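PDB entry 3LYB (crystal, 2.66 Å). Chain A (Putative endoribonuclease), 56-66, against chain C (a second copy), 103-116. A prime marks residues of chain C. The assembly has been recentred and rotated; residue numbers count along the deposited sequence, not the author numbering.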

ATOM      1  N   ALA A  56     -11.919  26.569  20.078  1.00 35.55           N
ATOM      2  CA  ALA A  56     -12.149  27.177  18.756  1.00 36.68           C
ATOM      3  C   ALA A  56     -11.440  28.530  18.631  1.00 37.32           C
ATOM      4  O   ALA A  56     -11.416  29.306  19.591  1.00 37.50           O
ATOM      5  CB  ALA A  56     -13.654  27.312  18.470  1.00 36.33           C
ATOM      6  N   THR A  57     -10.848  28.798  17.467  1.00 37.78           N
ATOM      7  CA  THR A  57     -10.011  29.983  17.305  1.00 38.31           C
ATOM      8  C   THR A  57     -10.627  31.029  16.393  1.00 38.49           C
ATOM      9  O   THR A  57     -10.160  32.162  16.362  1.00 38.46           O
ATOM     10  CB  THR A  57      -8.581  29.657  16.749  1.00 38.96           C
ATOM     11  OG1 THR A  57      -8.673  29.134  15.407  1.00 39.84           O
ATOM     12  CG2 THR A  57      -7.794  28.685  17.669  1.00 39.15           C
ATOM     13  N   GLY A  58     -11.647  30.656  15.629  1.00 39.06           N
ATOM     14  CA  GLY A  58     -12.243  31.578  14.651  1.00 40.02           C
ATOM     15  C   GLY A  58     -11.643  31.559  13.248  1.00 40.93           C
ATOM     16  O   GLY A  58     -12.265  32.047  12.300  1.00 40.98           O
ATOM     17  N   GLU A  59     -10.438  30.996  13.114  1.00 41.43           N
ATOM     18  CA  GLU A  59      -9.757  30.858  11.833  1.00 41.79           C
ATOM     19  C   GLU A  59     -10.286  29.618  11.123  1.00 41.09           C
ATOM     20  O   GLU A  59     -10.263  28.506  11.662  1.00 41.56           O
ATOM     21  CB  GLU A  59      -8.246  30.718  12.043  1.00 42.54           C
ATOM     22  CG  GLU A  59      -7.643  31.827  12.917  1.00 47.83           C
ATOM     23  CD  GLU A  59      -6.367  31.412  13.696  1.00 55.05           C
ATOM     24  OE1 GLU A  59      -5.797  30.301  13.434  1.00 56.09           O
ATOM     25  OE2 GLU A  59      -5.945  32.224  14.579  1.00 56.46           O
ATOM     26  N   PHE A  60     -10.767  29.819   9.909  1.00 39.90           N
ATOM     27  CA  PHE A  60     -11.321  28.759   9.099  1.00 38.54           C
ATOM     28  C   PHE A  60     -10.581  27.396   9.173  1.00 38.08           C
ATOM     29  O   PHE A  60     -11.198  26.373   9.482  1.00 38.22           O
ATOM     30  CB  PHE A  60     -11.428  29.241   7.654  1.00 38.35           C
ATOM     31  CG  PHE A  60     -12.164  28.295   6.770  1.00 38.08           C
ATOM     32  CD1 PHE A  60     -13.510  28.015   7.006  1.00 37.57           C
ATOM     33  CD2 PHE A  60     -11.512  27.656   5.720  1.00 36.67           C
ATOM     34  CE1 PHE A  60     -14.209  27.126   6.191  1.00 37.97           C
ATOM     35  CE2 PHE A  60     -12.196  26.768   4.898  1.00 37.57           C
ATOM     36  CZ  PHE A  60     -13.559  26.497   5.136  1.00 37.51           C
ATOM     37  N   SER A  61      -9.280  27.372   8.881  1.00 37.06           N
ATOM     38  CA  SER A  61      -8.575  26.099   8.707  1.00 36.06           C
ATOM     39  C   SER A  61      -8.214  25.383  10.001  1.00 35.73           C
ATOM     40  O   SER A  61      -8.287  24.147  10.062  1.00 35.20           O
ATOM     41  CB  SER A  61      -7.326  26.286   7.875  1.00 36.02           C
ATOM     42  OG  SER A  61      -7.694  26.560   6.553  1.00 36.22           O
ATOM     43  N   THR A  62      -7.817  26.157  11.019  1.00 34.81           N
ATOM     44  CA  THR A  62      -7.572  25.618  12.338  1.00 34.47           C
ATOM     45  C   THR A  62      -8.827  24.903  12.835  1.00 34.43           C
ATOM     46  O   THR A  62      -8.765  23.787  13.374  1.00 34.58           O
ATOM     47  CB  THR A  62      -7.152  26.724  13.306  1.00 34.71           C
ATOM     48  OG1 THR A  62      -5.833  27.177  12.970  1.00 36.08           O
ATOM     49  CG2 THR A  62      -7.143  26.234  14.742  1.00 33.82           C
ATOM     50  N   ASP A  63      -9.972  25.531  12.610  1.00 33.70           N
ATOM     51  CA  ASP A  63     -11.220  25.007  13.124  1.00 33.26           C
ATOM     52  C   ASP A  63     -11.736  23.813  12.326  1.00 32.54           C
ATOM     53  O   ASP A  63     -12.226  22.830  12.900  1.00 32.10           O
ATOM     54  CB  ASP A  63     -12.255  26.127  13.273  1.00 33.44           C
ATOM     55  CG  ASP A  63     -11.978  27.023  14.500  1.00 35.17           C
ATOM     56  OD1 ASP A  63     -10.830  27.050  15.012  1.00 35.48           O
ATOM     57  OD2 ASP A  63     -12.920  27.699  14.963  1.00 36.95           O
ATOM     58  N   ALA A  64     -11.608  23.891  11.008  1.00 31.65           N
ATOM     59  CA  ALA A  64     -11.894  22.755  10.167  1.00 30.95           C
ATOM     60  C   ALA A  64     -11.125  21.528  10.672  1.00 30.61           C
ATOM     61  O   ALA A  64     -11.700  20.460  10.727  1.00 30.26           O
ATOM     62  CB  ALA A  64     -11.544  23.060   8.725  1.00 31.12           C
ATOM     63  N   LYS A  65      -9.859  21.701  11.077  1.00 30.02           N
ATOM     64  CA  LYS A  65      -8.989  20.592  11.507  1.00 29.98           C
ATOM     65  C   LYS A  65      -9.211  20.090  12.942  1.00 29.94           C
ATOM     66  O   LYS A  65      -9.061  18.890  13.194  1.00 30.11           O
ATOM     67  CB  LYS A  65      -7.500  20.975  11.403  1.00 30.61           C
ATOM     68  CG  LYS A  65      -6.924  21.201   9.999  1.00 30.99           C
ATOM     69  CD  LYS A  65      -6.683  19.889   9.300  1.00 33.15           C
ATOM     70  CE  LYS A  65      -6.442  20.053   7.801  1.00 33.05           C
ATOM     71  NZ  LYS A  65      -6.565  18.715   7.139  1.00 32.84           N
ATOM     72  N   GLN A  66      -9.513  20.977  13.895  1.00 28.93           N
ATOM     73  CA  GLN A  66      -9.690  20.510  15.263  1.00 28.12           C
ATOM     74  C   GLN A  66     -11.115  20.221  15.587  1.00 27.75           C
ATOM     75  O   GLN A  66     -11.419  19.419  16.473  1.00 28.34           O
ATOM     76  CB  GLN A  66      -9.106  21.473  16.291  1.00 28.75           C
ATOM     77  CG  GLN A  66      -9.448  22.952  16.137  1.00 30.43           C
ATOM     78  CD  GLN A  66      -8.904  23.776  17.289  1.00 31.45           C
ATOM     79  OE1 GLN A  66      -8.299  23.234  18.224  1.00 32.07           O
ATOM     80  NE2 GLN A  66      -9.134  25.083  17.246  1.00 30.80           N
TER
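Chain C (103-116) NLDHFPYYSRVRKL

The most unusual feature of this contact is the double engagement of one carboxylate, that of Glu59, at the N-cap of helix 60-66. Its OE1 accepts a hydrogen bond from Ser111′ OG across the interface (2.9 Å) and another from Thr62 OG1 within its own chain (3.2 Å), while Glu59 OE2 forms a salt bridge with Lys115′ NZ at 3.0 Å. The position of OE2 is less certain, because it is modelled too close to a neighbouring atom.

Chain C presents a 3-10 segment, 104-106, followed by a helix that includes Pro108′ to Arg114′ and continues beyond the stretch. This helix crosses helix 60-66 at -143°, nearer antiparallel than parallel, with the axes 9.2 Å apart at closest approach. The register follows that direction: going from Glu59 to Lys65 in chain A, the partners descend from Lys115′ to Asp105′.

Backbones come nearest in the middle, where Thr62 CA lies 4.8 Å from Pro108′ CA. Small side chains accompany this approach, with Thr62 CG2 4.3 Å from Pro108′ CB. Phe107′ fits beside it, its CE2 3.9 Å from Ser61 CB. Further along, Lys65 packs its CB against Pro108′ CG (3.7 Å) and extends NZ to Asp105′ OD1, a long salt bridge at 3.6 Å. Charged pairs thus flank a compact centre.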

ATOM      1  N   ASN C 103       2.463  17.023   7.013  1.00 25.73           N
ATOM      2  CA  ASN C 103       1.119  16.658   7.385  1.00 24.55           C
ATOM      3  C   ASN C 103       0.265  17.873   7.765  1.00 24.12           C
ATOM      4  O   ASN C 103       0.452  18.474   8.829  1.00 23.56           O
ATOM      5  CB  ASN C 103       1.189  15.671   8.537  1.00 24.21           C
ATOM      6  CG  ASN C 103      -0.136  15.023   8.828  1.00 25.32           C
ATOM      7  OD1 ASN C 103      -1.228  15.596   8.611  1.00 26.61           O
ATOM      8  ND2 ASN C 103      -0.060  13.809   9.313  1.00 25.09           N
ATOM      9  N   LEU C 104      -0.713  18.205   6.929  1.00 23.75           N
ATOM     10  CA  LEU C 104      -1.570  19.341   7.250  1.00 24.32           C
ATOM     11  C   LEU C 104      -2.304  19.223   8.579  1.00 25.32           C
ATOM     12  O   LEU C 104      -2.691  20.257   9.142  1.00 25.24           O
ATOM     13  CB  LEU C 104      -2.510  19.753   6.115  1.00 23.31           C
ATOM     14  CG  LEU C 104      -1.748  20.449   4.976  1.00 22.45           C
ATOM     15  CD1 LEU C 104      -2.634  20.679   3.780  1.00 19.69           C
ATOM     16  CD2 LEU C 104      -1.100  21.732   5.419  1.00 18.12           C
ATOM     17  N   ASP C 105      -2.472  17.997   9.094  1.00 26.30           N
ATOM     18  CA  ASP C 105      -3.005  17.854  10.469  1.00 27.76           C
ATOM     19  C   ASP C 105      -2.174  18.643  11.481  1.00 28.48           C
ATOM     20  O   ASP C 105      -2.693  19.040  12.506  1.00 29.55           O
ATOM     21  CB  ASP C 105      -3.180  16.397  10.897  1.00 26.99           C
ATOM     22  CG  ASP C 105      -4.302  15.700  10.130  1.00 30.32           C
ATOM     23  OD1 ASP C 105      -4.847  16.279   9.147  1.00 34.76           O
ATOM     24  OD2 ASP C 105      -4.653  14.567  10.487  1.00 31.44           O
ATOM     25  N   HIS C 106      -0.903  18.912  11.188  1.00 28.90           N
ATOM     26  CA  HIS C 106      -0.107  19.738  12.084  1.00 29.04           C
ATOM     27  C   HIS C 106      -0.459  21.217  12.050  1.00 29.46           C
ATOM     28  O   HIS C 106      -0.048  21.956  12.942  1.00 30.27           O
ATOM     29  CB  HIS C 106       1.363  19.592  11.764  1.00 29.00           C
ATOM     30  CG  HIS C 106       1.917  18.269  12.148  1.00 28.97           C
ATOM     31  ND1 HIS C 106       2.826  17.591  11.370  1.00 32.43           N
ATOM     32  CD2 HIS C 106       1.690  17.496  13.230  1.00 26.42           C
ATOM     33  CE1 HIS C 106       3.147  16.457  11.967  1.00 30.74           C
ATOM     34  NE2 HIS C 106       2.467  16.377  13.096  1.00 28.01           N
ATOM     35  N   PHE C 107      -1.218  21.653  11.044  1.00 29.10           N
ATOM     36  CA  PHE C 107      -1.400  23.088  10.824  1.00 28.50           C
ATOM     37  C   PHE C 107      -1.857  23.872  12.046  1.00 28.21           C
ATOM     38  O   PHE C 107      -1.358  24.955  12.263  1.00 27.81           O
ATOM     39  CB  PHE C 107      -2.304  23.394   9.619  1.00 28.48           C
ATOM     40  CG  PHE C 107      -2.499  24.865   9.382  1.00 28.65           C
ATOM     41  CD1 PHE C 107      -1.502  25.623   8.769  1.00 28.70           C
ATOM     42  CD2 PHE C 107      -3.665  25.505   9.801  1.00 28.01           C
ATOM     43  CE1 PHE C 107      -1.678  26.978   8.556  1.00 29.67           C
ATOM     44  CE2 PHE C 107      -3.847  26.889   9.603  1.00 26.88           C
ATOM     45  CZ  PHE C 107      -2.868  27.618   8.996  1.00 27.75           C
ATOM     46  N   PRO C 108      -2.827  23.344  12.830  1.00 28.64           N
ATOM     47  CA  PRO C 108      -3.317  24.053  14.028  1.00 28.74           C
ATOM     48  C   PRO C 108      -2.206  24.423  15.029  1.00 29.33           C
ATOM     49  O   PRO C 108      -2.182  25.559  15.551  1.00 28.73           O
ATOM     50  CB  PRO C 108      -4.269  23.038  14.644  1.00 28.39           C
ATOM     51  CG  PRO C 108      -4.782  22.318  13.475  1.00 28.16           C
ATOM     52  CD  PRO C 108      -3.636  22.140  12.573  1.00 28.01           C
ATOM     53  N   TYR C 109      -1.291  23.476  15.269  1.00 29.59           N
ATOM     54  CA  TYR C 109      -0.110  23.737  16.075  1.00 29.98           C
ATOM     55  C   TYR C 109       0.705  24.849  15.477  1.00 30.42           C
ATOM     56  O   TYR C 109       1.113  25.778  16.196  1.00 31.09           O
ATOM     57  CB  TYR C 109       0.750  22.487  16.202  1.00 29.95           C
ATOM     58  CG  TYR C 109       0.037  21.377  16.934  1.00 31.06           C
ATOM     59  CD1 TYR C 109      -0.479  20.259  16.239  1.00 31.34           C
ATOM     60  CD2 TYR C 109      -0.152  21.445  18.325  1.00 28.89           C
ATOM     61  CE1 TYR C 109      -1.147  19.250  16.922  1.00 29.63           C
ATOM     62  CE2 TYR C 109      -0.816  20.447  19.006  1.00 28.12           C
ATOM     63  CZ  TYR C 109      -1.292  19.350  18.305  1.00 29.36           C
ATOM     64  OH  TYR C 109      -1.919  18.360  19.004  1.00 30.74           O
ATOM     65  N   TYR C 110       0.937  24.766  14.166  1.00 30.07           N
ATOM     66  CA  TYR C 110       1.779  25.744  13.494  1.00 30.20           C
ATOM     67  C   TYR C 110       1.175  27.151  13.560  1.00 30.89           C
ATOM     68  O   TYR C 110       1.869  28.129  13.772  1.00 31.46           O
ATOM     69  CB  TYR C 110       2.069  25.344  12.038  1.00 29.43           C
ATOM     70  CG  TYR C 110       2.685  26.477  11.276  1.00 27.38           C
ATOM     71  CD1 TYR C 110       4.030  26.787  11.440  1.00 26.55           C
ATOM     72  CD2 TYR C 110       1.917  27.285  10.439  1.00 27.12           C
ATOM     73  CE1 TYR C 110       4.623  27.855  10.771  1.00 26.04           C
ATOM     74  CE2 TYR C 110       2.495  28.367   9.754  1.00 26.66           C
ATOM     75  CZ  TYR C 110       3.861  28.637   9.931  1.00 26.07           C
ATOM     76  OH  TYR C 110       4.467  29.678   9.283  1.00 23.60           O
ATOM     77  N   SER C 111      -0.128  27.227  13.368  1.00 32.20           N
ATOM     78  CA  SER C 111      -0.849  28.477  13.375  1.00 33.54           C
ATOM     79  C   SER C 111      -0.806  29.104  14.761  1.00 34.09           C
ATOM     80  O   SER C 111      -0.801  30.314  14.881  1.00 35.05           O
ATOM     81  CB  SER C 111      -2.295  28.241  12.950  1.00 33.13           C
ATOM     82  OG  SER C 111      -3.116  29.306  13.400  1.00 35.92           O
ATOM     83  N   ARG C 112      -0.783  28.282  15.801  1.00 34.48           N
ATOM     84  CA  ARG C 112      -0.630  28.781  17.159  1.00 34.76           C
ATOM     85  C   ARG C 112       0.745  29.434  17.328  1.00 35.02           C
ATOM     86  O   ARG C 112       0.854  30.522  17.908  1.00 35.02           O
ATOM     87  CB  ARG C 112      -0.813  27.643  18.166  1.00 34.74           C
ATOM     88  CG  ARG C 112      -0.560  28.027  19.604  1.00 35.95           C
ATOM     89  CD  ARG C 112      -0.271  26.810  20.469  1.00 37.38           C
ATOM     90  NE  ARG C 112      -1.473  26.027  20.772  1.00 38.86           N
ATOM     91  CZ  ARG C 112      -1.466  24.772  21.242  1.00 39.18           C
ATOM     92  NH1 ARG C 112      -0.322  24.125  21.466  1.00 38.03           N
ATOM     93  NH2 ARG C 112      -2.612  24.155  21.495  1.00 37.96           N
ATOM     94  N   VAL C 113       1.788  28.773  16.822  1.00 34.59           N
ATOM     95  CA  VAL C 113       3.132  29.291  17.001  1.00 34.70           C
ATOM     96  C   VAL C 113       3.268  30.573  16.204  1.00 36.02           C
ATOM     97  O   VAL C 113       3.906  31.520  16.664  1.00 36.37           O
ATOM     98  CB  VAL C 113       4.241  28.300  16.584  1.00 34.38           C
ATOM     99  CG1 VAL C 113       5.612  28.869  16.889  1.00 34.27           C
ATOM    100  CG2 VAL C 113       4.090  26.984  17.275  1.00 32.05           C
ATOM    101  N   ARG C 114       2.650  30.620  15.023  1.00 36.88           N
ATOM    102  CA  ARG C 114       2.836  31.760  14.147  1.00 37.62           C
ATOM    103  C   ARG C 114       2.149  33.023  14.680  1.00 38.52           C
ATOM    104  O   ARG C 114       2.658  34.135  14.519  1.00 38.87           O
ATOM    105  CB  ARG C 114       2.408  31.430  12.722  1.00 37.63           C
ATOM    106  CG  ARG C 114       2.877  32.468  11.682  1.00 38.18           C
ATOM    107  CD  ARG C 114       2.317  32.242  10.302  1.00 37.83           C
ATOM    108  NE  ARG C 114       0.852  32.242  10.304  1.00 41.28           N
ATOM    109  CZ  ARG C 114       0.072  31.958   9.251  1.00 42.94           C
ATOM    110  NH1 ARG C 114       0.582  31.641   8.043  1.00 40.95           N
ATOM    111  NH2 ARG C 114      -1.243  31.999   9.410  1.00 43.00           N
ATOM    112  N   LYS C 115       1.002  32.836  15.316  1.00 39.31           N
ATOM    113  CA  LYS C 115       0.294  33.891  16.013  1.00 40.58           C
ATOM    114  C   LYS C 115       1.170  34.537  17.094  1.00 40.83           C
ATOM    115  O   LYS C 115       0.928  35.674  17.483  1.00 41.40           O
ATOM    116  CB  LYS C 115      -0.954  33.298  16.660  1.00 41.07           C
ATOM    117  CG  LYS C 115      -2.070  34.274  16.982  1.00 43.89           C
ATOM    118  CD  LYS C 115      -3.269  33.514  17.580  1.00 49.25           C
ATOM    119  CE  LYS C 115      -3.922  32.546  16.544  1.00 50.72           C
ATOM    120  NZ  LYS C 115      -4.750  31.455  17.176  1.00 50.30           N
ATOM    121  N   LEU C 116       2.172  33.815  17.592  1.00 40.77           N
ATOM    122  CA  LEU C 116       3.151  34.419  18.492  1.00 40.87           C
ATOM    123  C   LEU C 116       4.045  35.429  17.808  1.00 41.23           C
ATOM    124  O   LEU C 116       4.458  36.387  18.431  1.00 42.01           O
ATOM    125  CB  LEU C 116       4.021  33.373  19.181  1.00 40.35           C
ATOM    126  CG  LEU C 116       3.268  32.477  20.157  1.00 40.24           C
ATOM    127  CD1 LEU C 116       4.202  31.449  20.795  1.00 39.46           C
ATOM    128  CD2 LEU C 116       2.555  33.320  21.223  1.00 39.08           C
TER